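Local coordinates for Fe(2+) transporter FeoB (Legionella pneumophila, PDB 3IBY), which probably drives GTP-dependent uptake of ferrous iron across the inner membrane, this chain being the cytosolic part that holds its GTP-binding domain, at residues 17-20 with 25-28; 29-32 with 37-40; 206-211 with 232-237. All blocks are in the same frame, centred on the assembly; numbering follows the deposited sequence.

In the fold
Two of the three contacts belong to the G domain and meet each other, whereas the third stands apart in the helical portion of the cytosolic fragment. Interactions 1 and 2 have centres about 12 Å apart and share strand 26-30: Phe18 CZ lies 3.6 Å from Thr40 C, and Arg27 N probably donates a hydrogen bond to Thr40 O at 2.8 Å. Both border the predicted GTP-binding residues, with Glu37 of interaction 2 among them and Phe18 of interaction 1 near Asp54. Interaction 3 has its centre about 36 Å from that of interaction 1 and about 31 Å from that of interaction 2, away from the predicted nucleotide site.

Interaction 1 (17-20 with 25-28); sequences LFNA and NQRV
Phe18 and Gln26 carry most of this small contact, in which a helix reaches an outer strand by side chains alone. The phenyl ring is swung out from helix 14-22 with CG anti to the backbone N (chi1 -177°), and this brings the far part of the ring, CE2 and CZ, up to the strand. Gln26 comes to meet it. Its CG is tucked between the backbone N and the carbonyl carbon (chi1 54°), and the chain then runs out extended, so that CB packs 3.8 Å from Phe18 CE2 while the amide carbon CD stands 3.7 Å from the same CE2. One terminal atom of the amide comes to the ring edge near its plane, while the rest of the group stands off to one side, the two planes being 85° apart.

Asn19, the next helix residue, offers its own amide to that of Gln26. The two amides are inclined only modestly to each other, and their ends lie close together. The backbones themselves stay well separated, Asn19 CA and Gln26 CA being 8.1 Å apart.

The helix begins within the probable P-loop, and the side chain of Asn19 lies close to that of Thr15, a predicted GTP-binding residue. Phe18 also packs on Leu6 of strand 3-8, while Leu17 packs on Ile154 and Leu157 of helix 154-162. On the strand, Arg27 forms a salt bridge with Glu42 of the adjoining strand 37-45.

Interaction 2 (29-32 with 37-40); sequences GNWP and EKKT
Lys38 lies over one face of the Trp31 indole, and this is the tightly packed part of the hairpin. With CG anti to the backbone N (chi1 173°) and the chain fully extended, the aliphatic stem runs across the ring system: CB makes a CH-pi contact 3.4 Å from the centroid of the five-membered ring, only 9° off its normal, and CG sits 3.5 Å above the indole plane. A water links Trp31 NE1, which donates to it weakly, with Lys39 N, 3.2 Å from the water oxygen. Beside the indole, Gly29 and Lys38 form an antiparallel hydrogen-bonded pair. Gly29 N donates to Lys38 O at 2.9 Å; the return bond from Lys38 N to Gly29 O is modelled so short that its length is doubtful.

The side chains of the neighbouring non-hydrogen-bonded pair are looser. Asn30 and Glu37 send them apart on the surface, and Asn30 ND2 approaches Glu37 CG no closer than 4.2 Å.

Residues of the turn and the first strand residue after it, Glu37, are predicted to bind GTP, consistent with the first switch region of a G domain. Trp31 packs also on Thr53 of strand 48-54 and on Ile74 and Ser78 of helix 70-81.

Interaction 3 (206-211 with 232-237); sequences RLAEGD and QNLDVL
Ala208 and Leu234 meet without any flat group between them; the nearby flat groups, Arg206 and Glu209, pair within segment 206-211. There the Arg206 guanidinium receives the Glu209 carboxylate at its edge, in plane, forming a salt bridge from Arg206 NH1 to Glu209 OE2 at 2.6 Å whose hydrogen bond is weak, bent to 118° at the hydrogen. The other terminal nitrogen, NH2, forms a salt bridge with Glu108.

Side chain to side chain the contact is apolar, with backbone oxygens of Ala208 and Glu209 touching Asp235. Ala208 CB presses against one methyl of Leu234, CD2, at 3.4 Å, and the same leucine continues into Ala179 and Ile182 of helix 177-193. Asp235 contributes its CB, 3.5 Å from Glu209 O. Its CG lies between the backbone N and the carbonyl carbon (chi1 53°), which turns the carboxylate away from segment 206-211 and back to its own helix, where OD2 accepts a weak bond from Val236 N at 2.9 Å.

Gly210 ends helix 197-209 in a Schellman motif: with positive phi (96°), its N bonds back to Leu207 O, and Asp211 N to Arg206 O. Helix 234-253 starts close by, and Asp235 CA makes a CA-H...O contact with Ala208 O at 3.5 Å. No hydrogen bond joins the two ends, and between these two segments cohesion probably rests on methyl packing and CH...O contacts, perhaps helped by the favourable meeting of a carbonyl-rich helix end with an amide-rich one.

Interaction 1 (17-20 with 25-28)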
loop_
_atom_site.group_PDB
_atom_site.type_symbol
_atom_site.label_atom_id
_atom_site.label_comp_id
_atom_site.label_asym_id
_atom_site.label_seq_id
_atom_site.Cartn_x
_atom_site.Cartn_y
_atom_site.Cartn_z
ATOM N N LEU A 17 -15.884 -0.576 2.477
ATOM C CA LEU A 17 -15.331 -1.886 2.915
ATOM C C LEU A 17 -15.178 -1.908 4.410
ATOM O O LEU A 17 -15.496 -2.889 5.082
ATOM C CB LEU A 17 -14.006 -2.197 2.251
ATOM C CG LEU A 17 -13.438 -3.535 2.743
ATOM C CD1 LEU A 17 -14.407 -4.714 2.593
ATOM C CD2 LEU A 17 -12.159 -3.773 1.991
ATOM N N PHE A 18 -14.716 -0.779 4.930
ATOM C CA PHE A 18 -14.618 -0.586 6.339
ATOM C C PHE A 18 -15.927 -0.868 6.996
ATOM O O PHE A 18 -15.940 -1.502 8.037
ATOM C CB PHE A 18 -14.224 0.825 6.671
ATOM C CG PHE A 18 -14.035 1.043 8.139
ATOM C CD1 PHE A 18 -12.900 0.524 8.781
ATOM C CD2 PHE A 18 -14.994 1.706 8.882
ATOM C CE1 PHE A 18 -12.694 0.710 10.152
ATOM C CE2 PHE A 18 -14.830 1.899 10.285
ATOM C CZ PHE A 18 -13.668 1.418 10.927
ATOM N N ASN A 19 -17.015 -0.367 6.428
ATOM C CA ASN A 19 -18.332 -0.550 7.045
ATOM C C ASN A 19 -18.792 -2.019 6.938
ATOM O O ASN A 19 -19.417 -2.579 7.849
ATOM C CB ASN A 19 -19.377 0.340 6.398
ATOM C CG ASN A 19 -19.163 1.808 6.663
ATOM O OD1 ASN A 19 -18.570 2.212 7.648
ATOM N ND2 ASN A 19 -19.664 2.624 5.754
ATOM N N ALA A 20 -18.471 -2.616 5.804
ATOM C CA ALA A 20 -18.858 -3.945 5.522
ATOM C C ALA A 20 -18.185 -4.883 6.550
ATOM O O ALA A 20 -18.825 -5.793 7.095
ATOM C CB ALA A 20 -18.449 -4.279 4.120
ATOM N N ASN A 25 -19.707 -2.030 14.947
ATOM C CA ASN A 25 -18.537 -2.113 15.843
ATOM C C ASN A 25 -17.385 -1.252 15.294
ATOM O O ASN A 25 -16.355 -1.781 14.822
ATOM C CB ASN A 25 -18.073 -3.554 16.073
ATOM C CG ASN A 25 -19.185 -4.429 16.454
ATOM O OD1 ASN A 25 -19.852 -4.192 17.431
ATOM N ND2 ASN A 25 -19.440 -5.436 15.648
ATOM N N GLN A 26 -17.577 0.065 15.390
ATOM C CA GLN A 26 -16.631 1.001 14.849
ATOM C C GLN A 26 -16.835 2.317 15.548
ATOM O O GLN A 26 -17.914 2.588 16.040
ATOM C CB GLN A 26 -16.848 1.141 13.365
ATOM C CG GLN A 26 -18.283 1.513 12.959
ATOM C CD GLN A 26 -18.320 2.109 11.605
ATOM O OE1 GLN A 26 -18.768 1.491 10.676
ATOM N NE2 GLN A 26 -17.750 3.285 11.459
ATOM N N ARG A 27 -15.799 3.141 15.580
ATOM C CA ARG A 27 -15.860 4.442 16.219
ATOM C C ARG A 27 -14.978 5.496 15.622
ATOM O O ARG A 27 -14.145 5.228 14.840
ATOM C CB ARG A 27 -15.583 4.335 17.681
ATOM C CG ARG A 27 -14.213 4.084 17.945
ATOM C CD ARG A 27 -14.076 3.289 19.140
ATOM N NE ARG A 27 -13.092 2.295 18.889
ATOM C CZ ARG A 27 -13.342 1.094 18.424
ATOM N NH1 ARG A 27 -14.573 0.668 18.242
ATOM N NH2 ARG A 27 -12.332 0.304 18.213
ATOM N N VAL A 28 -15.193 6.727 15.983
ATOM C CA VAL A 28 -14.368 7.794 15.451
ATOM C C VAL A 28 -13.685 8.509 16.611
ATOM O O VAL A 28 -14.282 8.729 17.664
ATOM C CB VAL A 28 -15.242 8.812 14.665
ATOM C CG1 VAL A 28 -15.920 9.835 15.637
ATOM C CG2 VAL A 28 -14.420 9.526 13.622
#

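Interaction 2 (29-32 with 37-40)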
loop_
_atom_site.group_PDB
_atom_site.type_symbol
_atom_site.label_atom_id
_atom_site.label_comp_id
_atom_site.label_asym_id
_atom_site.label_seq_id
_atom_site.Cartn_x
_atom_site.Cartn_y
_atom_site.Cartn_z
ATOM N N GLY A 29 -12.424 8.861 16.420
ATOM C CA GLY A 29 -11.737 9.801 17.313
ATOM C C GLY A 29 -10.808 10.634 16.454
ATOM O O GLY A 29 -10.905 10.594 15.247
ATOM N N ASN A 30 -9.890 11.377 17.053
ATOM C CA ASN A 30 -8.895 12.097 16.270
ATOM C C ASN A 30 -7.657 11.253 16.246
ATOM O O ASN A 30 -7.346 10.573 17.192
ATOM C CB ASN A 30 -8.558 13.452 16.893
ATOM C CG ASN A 30 -9.733 14.439 16.897
ATOM O OD1 ASN A 30 -9.764 15.335 17.720
ATOM N ND2 ASN A 30 -10.674 14.295 15.962
ATOM N N TRP A 31 -6.943 11.272 15.147
ATOM C CA TRP A 31 -5.592 10.819 15.178
ATOM C C TRP A 31 -4.851 11.623 16.247
ATOM O O TRP A 31 -5.268 12.688 16.636
ATOM C CB TRP A 31 -4.975 11.038 13.823
ATOM C CG TRP A 31 -5.427 10.042 12.841
ATOM C CD1 TRP A 31 -6.428 10.196 11.937
ATOM C CD2 TRP A 31 -4.921 8.722 12.664
ATOM N NE1 TRP A 31 -6.573 9.058 11.195
ATOM C CE2 TRP A 31 -5.647 8.140 11.611
ATOM C CE3 TRP A 31 -3.929 7.975 13.294
ATOM C CZ2 TRP A 31 -5.417 6.844 11.165
ATOM C CZ3 TRP A 31 -3.689 6.689 12.842
ATOM C CH2 TRP A 31 -4.431 6.137 11.780
ATOM N N PRO A 32 -3.739 11.097 16.736
ATOM C CA PRO A 32 -3.045 11.714 17.864
ATOM C C PRO A 32 -2.519 13.144 17.613
ATOM O O PRO A 32 -1.648 13.380 16.748
ATOM C CB PRO A 32 -1.881 10.756 18.085
ATOM C CG PRO A 32 -1.661 10.099 16.656
ATOM C CD PRO A 32 -3.050 9.885 16.245
ATOM N N GLU A 37 -9.822 12.875 11.610
ATOM C CA GLU A 37 -10.625 11.935 12.362
ATOM C C GLU A 37 -10.099 10.580 12.084
ATOM O O GLU A 37 -9.745 10.283 10.964
ATOM C CB GLU A 37 -12.107 12.080 11.987
ATOM C CG GLU A 37 -12.620 13.498 12.374
ATOM C CD GLU A 37 -14.109 13.704 12.257
ATOM O OE1 GLU A 37 -14.750 13.023 11.417
ATOM O OE2 GLU A 37 -14.652 14.558 12.994
ATOM N N LYS A 38 -9.972 9.754 13.105
ATOM C CA LYS A 38 -9.494 8.384 12.893
ATOM C C LYS A 38 -10.672 7.474 13.075
ATOM O O LYS A 38 -11.458 7.682 13.977
ATOM C CB LYS A 38 -8.388 8.089 13.898
ATOM C CG LYS A 38 -7.870 6.692 13.955
ATOM C CD LYS A 38 -6.885 6.538 15.126
ATOM C CE LYS A 38 -6.336 5.096 15.267
ATOM N NZ LYS A 38 -4.993 5.055 15.827
ATOM N N LYS A 39 -10.823 6.471 12.229
ATOM C CA LYS A 39 -11.915 5.504 12.417
ATOM C C LYS A 39 -11.275 4.188 12.695
ATOM O O LYS A 39 -10.362 3.768 11.960
ATOM C CB LYS A 39 -12.778 5.373 11.176
ATOM C CG LYS A 39 -13.875 6.473 10.992
ATOM C CD LYS A 39 -13.397 7.690 10.166
ATOM C CE LYS A 39 -14.545 8.310 9.310
ATOM N NZ LYS A 39 -14.640 7.719 7.909
ATOM N N THR A 40 -11.727 3.537 13.765
ATOM C CA THR A 40 -11.218 2.222 14.123
ATOM C C THR A 40 -12.425 1.319 14.289
ATOM O O THR A 40 -13.499 1.779 14.615
ATOM C CB THR A 40 -10.373 2.263 15.412
ATOM O OG1 THR A 40 -11.147 2.875 16.466
ATOM C CG2 THR A 40 -9.014 3.041 15.193
HETATM O O HOH W 1 -8.951 7.095 9.697
#

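Interaction 3 (206-211 with 232-237)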
loop_
_atom_site.group_PDB
_atom_site.type_symbol
_atom_site.label_atom_id
_atom_site.label_comp_id
_atom_site.label_asym_id
_atom_site.label_seq_id
_atom_site.Cartn_x
_atom_site.Cartn_y
_atom_site.Cartn_z
ATOM N N ARG A 206 11.749 5.793 -0.117
ATOM C CA ARG A 206 11.059 7.027 0.204
ATOM C C ARG A 206 11.979 8.255 0.100
ATOM O O ARG A 206 11.617 9.297 -0.485
ATOM C CB ARG A 206 10.402 6.904 1.587
ATOM C CG ARG A 206 8.958 6.371 1.584
ATOM C CD ARG A 206 8.486 5.856 0.214
ATOM N NE ARG A 206 8.314 4.412 0.231
ATOM C CZ ARG A 206 8.274 3.626 -0.831
ATOM N NH1 ARG A 206 8.443 4.073 -2.071
ATOM N NH2 ARG A 206 8.069 2.345 -0.636
ATOM N N LEU A 207 13.159 8.129 0.680
ATOM C CA LEU A 207 14.175 9.167 0.543
ATOM C C LEU A 207 14.416 9.465 -0.935
ATOM O O LEU A 207 14.390 10.617 -1.360
ATOM C CB LEU A 207 15.471 8.707 1.202
ATOM C CG LEU A 207 15.783 9.218 2.598
ATOM C CD1 LEU A 207 14.495 9.691 3.282
ATOM C CD2 LEU A 207 16.553 8.149 3.404
ATOM N N ALA A 208 14.625 8.403 -1.707
ATOM C CA ALA A 208 14.842 8.496 -3.150
ATOM C C ALA A 208 13.739 9.271 -3.815
ATOM O O ALA A 208 13.960 9.963 -4.789
ATOM C CB ALA A 208 14.928 7.115 -3.754
ATOM N N GLU A 209 12.538 9.164 -3.288
ATOM C CA GLU A 209 11.421 9.873 -3.876
ATOM C C GLU A 209 11.335 11.278 -3.385
ATOM O O GLU A 209 10.589 12.086 -3.959
ATOM C CB GLU A 209 10.140 9.133 -3.594
ATOM C CG GLU A 209 10.115 7.765 -4.333
ATOM C CD GLU A 209 9.010 6.849 -3.855
ATOM O OE1 GLU A 209 8.020 7.356 -3.284
ATOM O OE2 GLU A 209 9.153 5.626 -4.069
ATOM N N GLY A 210 12.119 11.582 -2.351
ATOM C CA GLY A 210 12.164 12.913 -1.785
ATOM C C GLY A 210 11.254 13.056 -0.572
ATOM O O GLY A 210 10.686 14.133 -0.349
ATOM N N ASP A 211 11.123 11.996 0.231
ATOM C CA ASP A 211 10.309 12.093 1.417
ATOM C C ASP A 211 11.035 12.743 2.593
ATOM O O ASP A 211 12.111 12.308 3.020
ATOM C CB ASP A 211 9.726 10.758 1.873
ATOM C CG ASP A 211 8.848 10.935 3.105
ATOM O OD1 ASP A 211 7.683 11.363 2.923
ATOM O OD2 ASP A 211 9.365 10.748 4.245
ATOM N N GLN A 232 20.893 13.818 -10.159
ATOM C CA GLN A 232 20.345 12.702 -10.947
ATOM C C GLN A 232 18.830 12.742 -11.100
ATOM O O GLN A 232 18.313 12.084 -12.008
ATOM C CB GLN A 232 20.736 11.337 -10.347
ATOM C CG GLN A 232 22.098 10.777 -10.829
ATOM C CD GLN A 232 22.091 10.130 -12.235
ATOM O OE1 GLN A 232 21.126 9.465 -12.646
ATOM N NE2 GLN A 232 23.194 10.315 -12.965
ATOM N N ASN A 233 18.124 13.482 -10.223
ATOM C CA ASN A 233 16.640 13.466 -10.163
ATOM C C ASN A 233 16.132 12.077 -9.867
ATOM O O ASN A 233 15.211 11.576 -10.512
ATOM C CB ASN A 233 15.973 13.906 -11.471
ATOM C CG ASN A 233 16.402 15.252 -11.926
ATOM O OD1 ASN A 233 16.039 15.669 -13.032
ATOM N ND2 ASN A 233 17.178 15.960 -11.091
ATOM N N LEU A 234 16.733 11.436 -8.895
ATOM C CA LEU A 234 16.252 10.131 -8.522
ATOM C C LEU A 234 14.709 10.074 -8.519
ATOM O O LEU A 234 14.120 9.086 -8.974
ATOM C CB LEU A 234 16.809 9.769 -7.156
ATOM C CG LEU A 234 17.137 8.316 -6.947
ATOM C CD1 LEU A 234 18.184 7.875 -7.967
ATOM C CD2 LEU A 234 17.628 8.133 -5.516
ATOM N N ASP A 235 14.047 11.127 -8.034
ATOM C CA ASP A 235 12.575 11.038 -7.822
ATOM C C ASP A 235 11.890 10.687 -9.119
ATOM O O ASP A 235 11.154 9.699 -9.216
ATOM C CB ASP A 235 11.937 12.287 -7.166
ATOM C CG ASP A 235 12.270 13.594 -7.872
ATOM O OD1 ASP A 235 11.489 14.566 -7.707
ATOM O OD2 ASP A 235 13.302 13.664 -8.571
ATOM N N VAL A 236 12.227 11.453 -10.132
ATOM C CA VAL A 236 11.726 11.221 -11.457
ATOM C C VAL A 236 12.054 9.800 -11.926
ATOM O O VAL A 236 11.157 9.098 -12.395
ATOM C CB VAL A 236 12.299 12.266 -12.417
ATOM C CG1 VAL A 236 11.623 12.178 -13.787
ATOM C CG2 VAL A 236 12.164 13.673 -11.807
ATOM N N LEU A 237 13.314 9.377 -11.804
ATOM C CA LEU A 237 13.697 8.025 -12.212
ATOM C C LEU A 237 12.924 6.941 -11.483
ATOM O O LEU A 237 12.456 6.001 -12.091
ATOM C CB LEU A 237 15.183 7.784 -11.993
ATOM C CG LEU A 237 16.068 7.955 -13.218
ATOM C CD1 LEU A 237 15.551 9.082 -14.096
ATOM C CD2 LEU A 237 17.529 8.181 -12.822
#